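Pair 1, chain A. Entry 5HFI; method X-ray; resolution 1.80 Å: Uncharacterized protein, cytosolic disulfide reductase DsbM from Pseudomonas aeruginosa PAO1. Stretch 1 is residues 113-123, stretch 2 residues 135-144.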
# COMPACT_ATOMS: atom_id res chain seq x y z
N ALA A 113 -7.82 -2.80 1.38
CA ALA A 113 -6.88 -3.46 0.48
C ALA A 113 -7.18 -3.14 -0.98
O ALA A 113 -6.26 -2.92 -1.78
CB ALA A 113 -6.91 -4.97 0.70
N ALA A 114 -8.47 -3.10 -1.35
CA ALA A 114 -8.83 -2.74 -2.72
C ALA A 114 -8.46 -1.30 -3.03
O ALA A 114 -8.03 -0.99 -4.14
CB ALA A 114 -10.32 -2.98 -2.95
N MET A 115 -8.62 -0.40 -2.05
CA MET A 115 -8.28 1.00 -2.30
C MET A 115 -6.77 1.19 -2.43
O MET A 115 -6.31 1.97 -3.27
CB MET A 115 -8.85 1.88 -1.18
CG MET A 115 -8.21 3.26 -1.07
SD MET A 115 -8.44 4.31 -2.52
CE MET A 115 -10.13 4.01 -2.96
N LEU A 116 -5.99 0.47 -1.62
CA LEU A 116 -4.53 0.55 -1.75
C LEU A 116 -4.09 0.10 -3.13
O LEU A 116 -3.25 0.75 -3.77
CB LEU A 116 -3.85 -0.30 -0.67
CG LEU A 116 -2.33 -0.42 -0.77
CD1 LEU A 116 -1.66 0.94 -0.64
CD2 LEU A 116 -1.77 -1.40 0.26
N ALA A 117 -4.63 -1.03 -3.62
CA ALA A 117 -4.28 -1.51 -4.95
C ALA A 117 -4.66 -0.49 -6.02
O ALA A 117 -3.92 -0.29 -6.99
CB ALA A 117 -4.96 -2.85 -5.22
N ARG A 118 -5.82 0.16 -5.87
CA ARG A 118 -6.25 1.16 -6.84
C ARG A 118 -5.36 2.39 -6.79
O ARG A 118 -5.04 2.97 -7.83
CB ARG A 118 -7.71 1.54 -6.60
CG ARG A 118 -8.27 2.53 -7.61
CD ARG A 118 -8.38 1.89 -8.99
NE ARG A 118 -8.70 2.87 -10.03
CZ ARG A 118 -7.79 3.53 -10.75
NH1 ARG A 118 -6.49 3.32 -10.55
NH2 ARG A 118 -8.17 4.40 -11.68
N ILE A 119 -4.99 2.82 -5.58
CA ILE A 119 -4.09 3.96 -5.41
C ILE A 119 -2.76 3.70 -6.11
O ILE A 119 -2.22 4.57 -6.81
CB ILE A 119 -3.88 4.26 -3.92
CG1 ILE A 119 -5.08 5.01 -3.33
CG2 ILE A 119 -2.60 5.06 -3.69
CD1 ILE A 119 -5.02 5.15 -1.81
N GLN A 120 -2.22 2.50 -5.93
CA GLN A 120 -0.93 2.18 -6.54
C GLN A 120 -1.02 2.15 -8.06
O GLN A 120 -0.10 2.59 -8.75
CB GLN A 120 -0.41 0.85 -6.00
CG GLN A 120 -0.05 0.88 -4.52
CD GLN A 120 0.03 -0.51 -3.92
OE1 GLN A 120 -0.75 -1.39 -4.25
NE2 GLN A 120 0.98 -0.70 -3.01
N ARG A 121 -2.13 1.64 -8.59
CA ARG A 121 -2.34 1.69 -10.04
C ARG A 121 -2.45 3.13 -10.53
O ARG A 121 -1.87 3.48 -11.56
CB ARG A 121 -3.59 0.90 -10.42
CG ARG A 121 -3.45 -0.61 -10.27
CD ARG A 121 -4.68 -1.33 -10.80
NE ARG A 121 -4.41 -2.74 -11.08
CZ ARG A 121 -4.80 -3.75 -10.30
NH1 ARG A 121 -5.48 -3.50 -9.19
NH2 ARG A 121 -4.51 -5.00 -10.64
N ALA A 122 -3.17 3.98 -9.79
CA ALA A 122 -3.29 5.38 -10.20
C ALA A 122 -1.93 6.06 -10.24
O ALA A 122 -1.68 6.91 -11.11
CB ALA A 122 -4.23 6.12 -9.25
N HIS A 123 -1.05 5.72 -9.34
CA HIS A 123 0.28 6.31 -9.28
C HIS A 123 1.25 5.70 -10.32
O HIS A 123 1.69 6.41 -11.18
CB HIS A 123 0.83 6.11 -7.89
CG HIS A 123 2.19 6.68 -7.65
ND1 HIS A 123 2.40 8.02 -7.39
CD2 HIS A 123 3.39 6.09 -7.52
CE1 HIS A 123 3.67 8.22 -7.15
NE2 HIS A 123 4.30 7.07 -7.24
N VAL A 135 -8.08 13.62 -6.59
CA VAL A 135 -7.71 12.34 -7.18
C VAL A 135 -8.17 11.19 -6.30
O VAL A 135 -8.71 10.19 -6.78
CB VAL A 135 -6.19 12.29 -7.43
CG1 VAL A 135 -5.75 10.90 -7.85
CG2 VAL A 135 -5.79 13.33 -8.48
N LEU A 136 -7.97 11.30 -4.98
CA LEU A 136 -8.37 10.23 -4.08
C LEU A 136 -9.88 10.10 -4.01
O LEU A 136 -10.41 8.98 -3.91
CB LEU A 136 -7.78 10.47 -2.69
CG LEU A 136 -6.25 10.46 -2.68
CD1 LEU A 136 -5.72 10.91 -1.33
CD2 LEU A 136 -5.73 9.07 -3.05
N LEU A 137 -10.60 11.22 -4.06
CA LEU A 137 -12.06 11.16 -4.09
C LEU A 137 -12.55 10.54 -5.38
O LEU A 137 -13.54 9.80 -5.39
CB LEU A 137 -12.65 12.56 -3.90
CG LEU A 137 -12.94 13.05 -2.48
CD1 LEU A 137 -11.78 12.80 -1.53
CD2 LEU A 137 -13.29 14.54 -2.49
N GLU A 138 -11.86 10.82 -6.49
CA GLU A 138 -12.20 10.20 -7.77
C GLU A 138 -12.00 8.69 -7.72
O GLU A 138 -12.82 7.93 -8.24
CB GLU A 138 -11.37 10.82 -8.88
CG GLU A 138 -11.57 10.20 -10.25
CD GLU A 138 -10.61 10.75 -11.29
OE1 GLU A 138 -10.45 10.11 -12.35
OE2 GLU A 138 -10.01 11.82 -11.04
N LEU A 139 -10.91 8.24 -7.09
CA LEU A 139 -10.68 6.81 -6.95
C LEU A 139 -11.74 6.16 -6.07
O LEU A 139 -12.23 5.07 -6.38
CB LEU A 139 -9.28 6.55 -6.39
CG LEU A 139 -8.10 7.02 -7.24
CD1 LEU A 139 -6.79 6.59 -6.59
CD2 LEU A 139 -8.20 6.48 -8.65
N GLY A 140 -12.10 6.81 -4.97
CA GLY A 140 -13.15 6.28 -4.12
C GLY A 140 -14.48 6.18 -4.85
O GLY A 140 -15.22 5.20 -4.69
N ALA A 141 -14.79 7.18 -5.68
CA ALA A 141 -16.03 7.13 -6.45
C ALA A 141 -15.97 6.06 -7.54
O ALA A 141 -17.01 5.51 -7.91
CB ALA A 141 -16.32 8.50 -7.06
N GLU A 142 -14.77 5.76 -8.05
CA GLU A 142 -14.64 4.66 -9.00
C GLU A 142 -14.99 3.32 -8.35
O GLU A 142 -15.59 2.45 -8.98
CB GLU A 142 -13.22 4.60 -9.57
CG GLU A 142 -12.93 5.63 -10.65
CD GLU A 142 -11.63 5.33 -11.38
OE1 GLU A 142 -11.21 4.16 -11.39
OE2 GLU A 142 -11.02 6.28 -11.93
N LEU A 143 -14.60 3.15 -7.08
CA LEU A 143 -14.90 1.94 -6.33
C LEU A 143 -16.31 1.93 -5.75
O LEU A 143 -16.65 1.02 -4.99
CB LEU A 143 -13.88 1.73 -5.21
CG LEU A 143 -12.40 1.61 -5.62
CD1 LEU A 143 -11.57 1.14 -4.44
CD2 LEU A 143 -12.21 0.68 -6.79
N GLY A 144 -17.13 2.93 -6.08
CA GLY A 144 -18.49 2.94 -5.60
C GLY A 144 -18.65 3.41 -4.18
O GLY A 144 -19.48 2.87 -3.44

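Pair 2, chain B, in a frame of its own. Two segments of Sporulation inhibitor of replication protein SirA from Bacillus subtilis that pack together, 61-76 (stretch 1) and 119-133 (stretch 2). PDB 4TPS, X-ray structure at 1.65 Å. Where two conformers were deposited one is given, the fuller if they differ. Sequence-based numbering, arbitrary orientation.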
# COMPACT_ATOMS: atom_id res chain seq x y z
N PRO B 61 -4.03 -4.67 8.55
CA PRO B 61 -3.24 -5.50 9.46
C PRO B 61 -3.50 -7.00 9.17
O PRO B 61 -4.64 -7.41 8.85
CB PRO B 61 -3.76 -5.13 10.85
CG PRO B 61 -4.67 -4.01 10.69
CD PRO B 61 -5.01 -3.82 9.24
N ILE B 62 -2.46 -7.81 9.32
CA ILE B 62 -2.66 -9.26 9.15
C ILE B 62 -3.52 -9.76 10.35
O ILE B 62 -3.28 -9.36 11.45
CB ILE B 62 -1.29 -9.98 9.10
CG1 ILE B 62 -0.39 -9.45 7.95
CG2 ILE B 62 -1.46 -11.47 9.01
CD1 ILE B 62 -1.01 -9.46 6.55
N PRO B 63 -4.54 -10.61 10.13
CA PRO B 63 -5.37 -11.08 11.28
C PRO B 63 -4.67 -12.24 11.95
O PRO B 63 -4.83 -13.38 11.56
CB PRO B 63 -6.73 -11.46 10.61
CG PRO B 63 -6.30 -11.84 9.21
CD PRO B 63 -5.12 -11.00 8.83
N ILE B 64 -3.80 -11.89 12.91
CA ILE B 64 -2.80 -12.86 13.41
C ILE B 64 -3.47 -14.10 14.02
O ILE B 64 -3.10 -15.26 13.71
CB ILE B 64 -1.85 -12.21 14.44
CG1 ILE B 64 -1.06 -11.01 13.81
CG2 ILE B 64 -0.89 -13.25 15.00
CD1 ILE B 64 -0.09 -11.39 12.74
N LEU B 65 -4.40 -13.90 14.95
CA LEU B 65 -5.01 -15.05 15.61
C LEU B 65 -5.77 -15.97 14.60
O LEU B 65 -5.63 -17.20 14.65
CB LEU B 65 -5.90 -14.63 16.76
CG LEU B 65 -6.63 -15.79 17.44
CD1 LEU B 65 -5.66 -16.79 18.03
CD2 LEU B 65 -7.61 -15.34 18.53
N HIS B 66 -6.48 -15.35 13.67
CA HIS B 66 -7.17 -16.08 12.61
C HIS B 66 -6.15 -16.91 11.80
O HIS B 66 -6.38 -18.07 11.52
CB HIS B 66 -7.93 -15.08 11.75
CG HIS B 66 -8.83 -15.68 10.71
ND1 HIS B 66 -9.61 -16.79 10.92
CD2 HIS B 66 -9.10 -15.28 9.44
CE1 HIS B 66 -10.29 -17.07 9.82
NE2 HIS B 66 -10.02 -16.16 8.92
N MET B 67 -5.04 -16.29 11.46
CA MET B 67 -3.98 -17.00 10.69
C MET B 67 -3.46 -18.18 11.49
O MET B 67 -3.26 -19.25 10.93
CB MET B 67 -2.86 -16.05 10.29
CG MET B 67 -3.19 -15.15 9.14
SD MET B 67 -3.81 -16.03 7.69
CE MET B 67 -2.48 -17.14 7.45
N HIS B 68 -3.16 -17.97 12.79
CA HIS B 68 -2.63 -19.03 13.61
C HIS B 68 -3.58 -20.23 13.58
O HIS B 68 -3.15 -21.38 13.42
CB HIS B 68 -2.47 -18.63 15.06
CG HIS B 68 -1.26 -17.85 15.36
ND1 HIS B 68 0.01 -18.31 15.11
CD2 HIS B 68 -1.10 -16.67 16.01
CE1 HIS B 68 0.90 -17.45 15.55
NE2 HIS B 68 0.25 -16.45 16.11
N GLN B 69 -4.88 -19.96 13.76
CA GLN B 69 -5.86 -21.04 13.77
C GLN B 69 -5.90 -21.81 12.46
O GLN B 69 -5.88 -23.05 12.45
CB GLN B 69 -7.20 -20.48 14.15
CG GLN B 69 -7.17 -19.91 15.57
CD GLN B 69 -8.39 -19.09 15.97
OE1 GLN B 69 -9.02 -18.42 15.15
NE2 GLN B 69 -8.72 -19.12 17.28
N ARG B 70 -5.96 -21.07 11.37
CA ARG B 70 -6.00 -21.68 10.06
C ARG B 70 -4.74 -22.46 9.70
O ARG B 70 -4.81 -23.58 9.11
CB ARG B 70 -6.30 -20.61 8.99
CG ARG B 70 -7.69 -20.00 9.08
CD ARG B 70 -8.74 -21.03 8.69
NE ARG B 70 -10.12 -20.50 8.68
CZ ARG B 70 -10.75 -20.00 7.61
NH1 ARG B 70 -10.17 -19.94 6.42
NH2 ARG B 70 -12.00 -19.57 7.75
N LEU B 71 -3.61 -21.90 10.06
CA LEU B 71 -2.33 -22.60 9.84
C LEU B 71 -2.23 -23.90 10.62
O LEU B 71 -1.84 -24.94 10.08
CB LEU B 71 -1.15 -21.68 10.19
CG LEU B 71 -0.92 -20.54 9.19
CD1 LEU B 71 -0.06 -19.47 9.86
CD2 LEU B 71 -0.27 -21.05 7.92
N LYS B 72 -2.54 -23.85 11.90
CA LYS B 72 -2.42 -25.05 12.72
C LYS B 72 -3.35 -26.13 12.26
O LYS B 72 -2.98 -27.31 12.29
CB LYS B 72 -2.73 -24.74 14.17
CG LYS B 72 -1.64 -23.93 14.87
CD LYS B 72 -1.86 -24.00 16.38
CE LYS B 72 -1.65 -22.66 17.04
NZ LYS B 72 -0.37 -22.11 16.56
N MET B 73 -4.53 -25.77 11.77
CA MET B 73 -5.44 -26.78 11.23
C MET B 73 -4.91 -27.42 9.95
O MET B 73 -4.92 -28.65 9.80
CB MET B 73 -6.77 -26.15 10.88
CG MET B 73 -7.62 -25.80 12.03
SD MET B 73 -8.91 -24.87 11.23
CE MET B 73 -9.45 -24.00 12.68
N ASN B 74 -4.46 -26.59 9.03
CA ASN B 74 -3.97 -27.06 7.76
C ASN B 74 -2.66 -27.85 7.82
O ASN B 74 -2.47 -28.77 7.01
CB ASN B 74 -3.78 -25.90 6.83
CG ASN B 74 -3.75 -26.36 5.42
OD1 ASN B 74 -4.76 -26.82 4.86
ND2 ASN B 74 -2.61 -26.32 4.84
N LEU B 75 -1.77 -27.48 8.74
CA LEU B 75 -0.46 -28.13 8.85
C LEU B 75 -0.43 -29.37 9.78
O LEU B 75 0.61 -29.99 9.93
CB LEU B 75 0.59 -27.12 9.31
CG LEU B 75 0.74 -25.90 8.42
CD1 LEU B 75 1.79 -24.98 9.02
CD2 LEU B 75 1.13 -26.27 7.00
N ASN B 76 -1.55 -29.70 10.40
CA ASN B 76 -1.61 -30.80 11.36
C ASN B 76 -1.00 -32.07 10.73
O ASN B 76 -1.23 -32.38 9.55
CB ASN B 76 -3.08 -31.01 11.74
CG ASN B 76 -3.28 -32.05 12.80
OD1 ASN B 76 -4.07 -32.96 12.61
ND2 ASN B 76 -2.57 -31.92 13.92
N THR B 119 3.00 -23.01 -1.87
CA THR B 119 1.60 -23.21 -2.19
C THR B 119 0.83 -23.60 -0.93
O THR B 119 -0.33 -23.23 -0.77
CB THR B 119 1.45 -24.27 -3.30
OG1 THR B 119 2.02 -23.74 -4.52
CG2 THR B 119 -0.01 -24.60 -3.52
N ILE B 120 1.46 -24.37 -0.04
CA ILE B 120 0.79 -24.74 1.20
C ILE B 120 0.33 -23.48 1.98
O ILE B 120 -0.82 -23.40 2.45
CB ILE B 120 1.67 -25.68 2.06
CG1 ILE B 120 1.65 -27.09 1.40
CG2 ILE B 120 1.18 -25.76 3.47
CD1 ILE B 120 2.57 -28.07 2.02
N PHE B 121 1.22 -22.49 2.06
CA PHE B 121 0.89 -21.24 2.72
C PHE B 121 -0.09 -20.38 1.90
O PHE B 121 -1.04 -19.81 2.45
CB PHE B 121 2.16 -20.47 3.04
CG PHE B 121 3.03 -21.13 4.11
CD1 PHE B 121 2.53 -21.39 5.35
CD2 PHE B 121 4.34 -21.42 3.85
CE1 PHE B 121 3.30 -21.98 6.35
CE2 PHE B 121 5.14 -22.02 4.83
CZ PHE B 121 4.60 -22.29 6.07
N PHE B 122 0.11 -20.32 0.59
CA PHE B 122 -0.75 -19.51 -0.28
C PHE B 122 -2.16 -20.05 -0.22
O PHE B 122 -3.11 -19.27 -0.32
CB PHE B 122 -0.31 -19.48 -1.76
CG PHE B 122 1.01 -18.76 -2.03
CD1 PHE B 122 1.50 -17.80 -1.19
CD2 PHE B 122 1.68 -18.98 -3.25
CE1 PHE B 122 2.69 -17.15 -1.46
CE2 PHE B 122 2.87 -18.32 -3.53
CZ PHE B 122 3.34 -17.36 -2.65
N GLU B 123 -2.33 -21.36 -0.13
CA GLU B 123 -3.68 -21.93 -0.05
C GLU B 123 -4.40 -21.50 1.25
O GLU B 123 -5.58 -21.19 1.23
CB GLU B 123 -3.62 -23.46 -0.09
CG GLU B 123 -4.96 -24.08 -0.35
CD GLU B 123 -5.40 -24.03 -1.83
OE1 GLU B 123 -6.41 -24.69 -2.15
OE2 GLU B 123 -4.79 -23.35 -2.70
N VAL B 124 -3.69 -21.43 2.38
CA VAL B 124 -4.31 -20.95 3.61
C VAL B 124 -4.73 -19.46 3.42
O VAL B 124 -5.87 -19.07 3.67
CB VAL B 124 -3.35 -21.10 4.78
CG1 VAL B 124 -3.85 -20.41 6.04
CG2 VAL B 124 -3.07 -22.58 5.05
N LEU B 125 -3.83 -18.67 2.90
CA LEU B 125 -4.05 -17.23 2.68
C LEU B 125 -5.24 -16.96 1.74
O LEU B 125 -6.09 -16.15 2.05
CB LEU B 125 -2.76 -16.57 2.11
CG LEU B 125 -1.61 -16.49 3.13
CD1 LEU B 125 -0.35 -16.01 2.42
CD2 LEU B 125 -1.91 -15.58 4.26
N ARG B 126 -5.32 -17.67 0.64
CA ARG B 126 -6.34 -17.42 -0.34
C ARG B 126 -7.72 -17.83 0.19
O ARG B 126 -8.70 -17.30 -0.26
CB ARG B 126 -6.00 -18.03 -1.70
CG ARG B 126 -6.25 -19.51 -1.84
CD ARG B 126 -5.62 -20.05 -3.11
NE ARG B 126 -6.15 -21.38 -3.34
CZ ARG B 126 -6.89 -21.75 -4.38
NH1 ARG B 126 -7.21 -20.92 -5.38
NH2 ARG B 126 -7.32 -23.00 -4.43
N LYS B 127 -7.77 -18.75 1.16
CA LYS B 127 -9.04 -19.07 1.80
C LYS B 127 -9.44 -18.09 2.93
O LYS B 127 -10.57 -18.04 3.36
CB LYS B 127 -8.97 -20.52 2.31
CG LYS B 127 -8.91 -21.54 1.17
CD LYS B 127 -8.68 -22.92 1.73
CE LYS B 127 -8.53 -23.98 0.65
NZ LYS B 127 -7.79 -25.22 1.10
N VAL B 128 -8.50 -17.30 3.40
CA VAL B 128 -8.77 -16.27 4.36
C VAL B 128 -9.28 -15.02 3.67
O VAL B 128 -10.22 -14.38 4.17
CB VAL B 128 -7.51 -15.97 5.16
CG1 VAL B 128 -7.63 -14.67 5.98
CG2 VAL B 128 -7.22 -17.16 6.08
N SER B 129 -8.67 -14.65 2.55
CA SER B 129 -9.11 -13.45 1.81
C SER B 129 -8.68 -13.51 0.37
O SER B 129 -7.57 -14.00 0.11
CB SER B 129 -8.48 -12.21 2.46
OG SER B 129 -8.73 -11.02 1.71
N PRO B 130 -9.41 -12.86 -0.53
CA PRO B 130 -8.97 -12.70 -1.94
C PRO B 130 -7.99 -11.54 -2.17
O PRO B 130 -7.49 -11.34 -3.29
CB PRO B 130 -10.28 -12.43 -2.68
CG PRO B 130 -11.13 -11.74 -1.69
CD PRO B 130 -10.79 -12.36 -0.35
N CYS B 131 -7.68 -10.81 -1.10
CA CYS B 131 -6.95 -9.56 -1.22
C CYS B 131 -5.47 -9.61 -0.91
O CYS B 131 -4.83 -8.52 -0.73
CB CYS B 131 -7.58 -8.53 -0.28
SG CYS B 131 -9.28 -8.15 -0.79
N PHE B 132 -4.88 -10.82 -0.82
CA PHE B 132 -3.42 -10.88 -0.61
C PHE B 132 -2.71 -10.71 -1.94
O PHE B 132 -2.97 -11.40 -2.91
CB PHE B 132 -3.00 -12.19 0.04
CG PHE B 132 -3.37 -12.32 1.50
CD1 PHE B 132 -2.63 -11.61 2.46
CD2 PHE B 132 -4.44 -13.10 1.90
CE1 PHE B 132 -2.97 -11.74 3.79
CE2 PHE B 132 -4.80 -13.20 3.26
CZ PHE B 132 -4.06 -12.53 4.20
N LEU B 133 -1.79 -9.77 -1.96
CA LEU B 133 -0.86 -9.53 -3.06
C LEU B 133 0.55 -9.99 -2.69
O LEU B 133 1.14 -9.49 -1.74
CB LEU B 133 -0.84 -8.04 -3.35
CG LEU B 133 -0.05 -7.59 -4.58
CD1 LEU B 133 -0.78 -8.05 -5.88
CD2 LEU B 133 0.07 -6.06 -4.58
O HOH W 1 -11.47 -15.35 6.55
O HOH W 2 -7.38 -20.75 5.48

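Pair 1 and pair 2 each bring two helices together in a steeply crossed arrangement, with N-to-C directions 126° apart in pair 1 and 130° in pair 2. The axes approach to 10.4 and 10.1 Å, and 14 central residues superpose with an RMSD of 0.4 Å.

At the centre of both contacts one side chain of the second helix enters a four-residue hole on the first. In pair 1 the knob is A:Leu139, among A:Met115, A:Arg118, A:Ile119 and A:Ala122; in pair 2 it is the matching B:Val124, among B:Met67, B:Arg70, B:Leu71 and B:Asn74. The holes differ in lining: the position of A:Ala122 holds B:Asn74 in pair 2. A:Leu139 CD1 lies 3.7 Å from A:Ala122 CB, whereas CG2 of the shorter B:Val124 lies 3.8 Å from B:Asn74 ND2. Beside the knob, A:Ile119 CG1 packs on A:Leu136 CD2 at 4.1 Å; their counterparts bring B:Leu71 CD2 to the ring edge of B:Phe121, 3.8 Å from B:Phe121 CD1.

A methionine occupies the matched position in both pairs, but in different rotamers. A:Met115 (chi1 t, chi2 p, chi3 p) places CE 4.0 Å from CA of A:Gly140, which has no side chain, and 3.5 Å from CD1 of A:Leu143. B:Met67 is m at all three chi angles. B:Met67 CE meets a side chain at the position matching the glycine, 3.6 Å from B:Leu125 CD2, while B:Met67 SD lies 3.9 Å from CG2 of B:Val128, the counterpart of A:Leu143.

The matched arginines have different polar partners. A:Arg118 forms a salt bridge with A:Glu142: NE and NH2 each donate to OE1 at 3.1 Å, so one carboxylate oxygen receives two hydrogen bonds near the guanidinium plane. A:Leu139 CD2 lies over one face of the guanidinium, 3.6 Å from A:Arg118 CZ. In pair 2 the glutamate position holds B:Lys127, which offers no acceptor on its side chain, and no direct hydrogen bond crosses the contact. Instead, B:Arg70 NH1 donates to a water at 3.1 Å, and that water donates to B:Val124 O at 2.9 Å. A second water lies 2.9 Å from B:His66 NE2 and donates to B:Val128 O, also at 2.9 Å; the matching A:Ala114 has no polar side chain for such a bridge. Similar backbones are thus joined across the polar margin by a direct ion pair in pair 1 and by water bridges to main-chain carbonyls in pair 2.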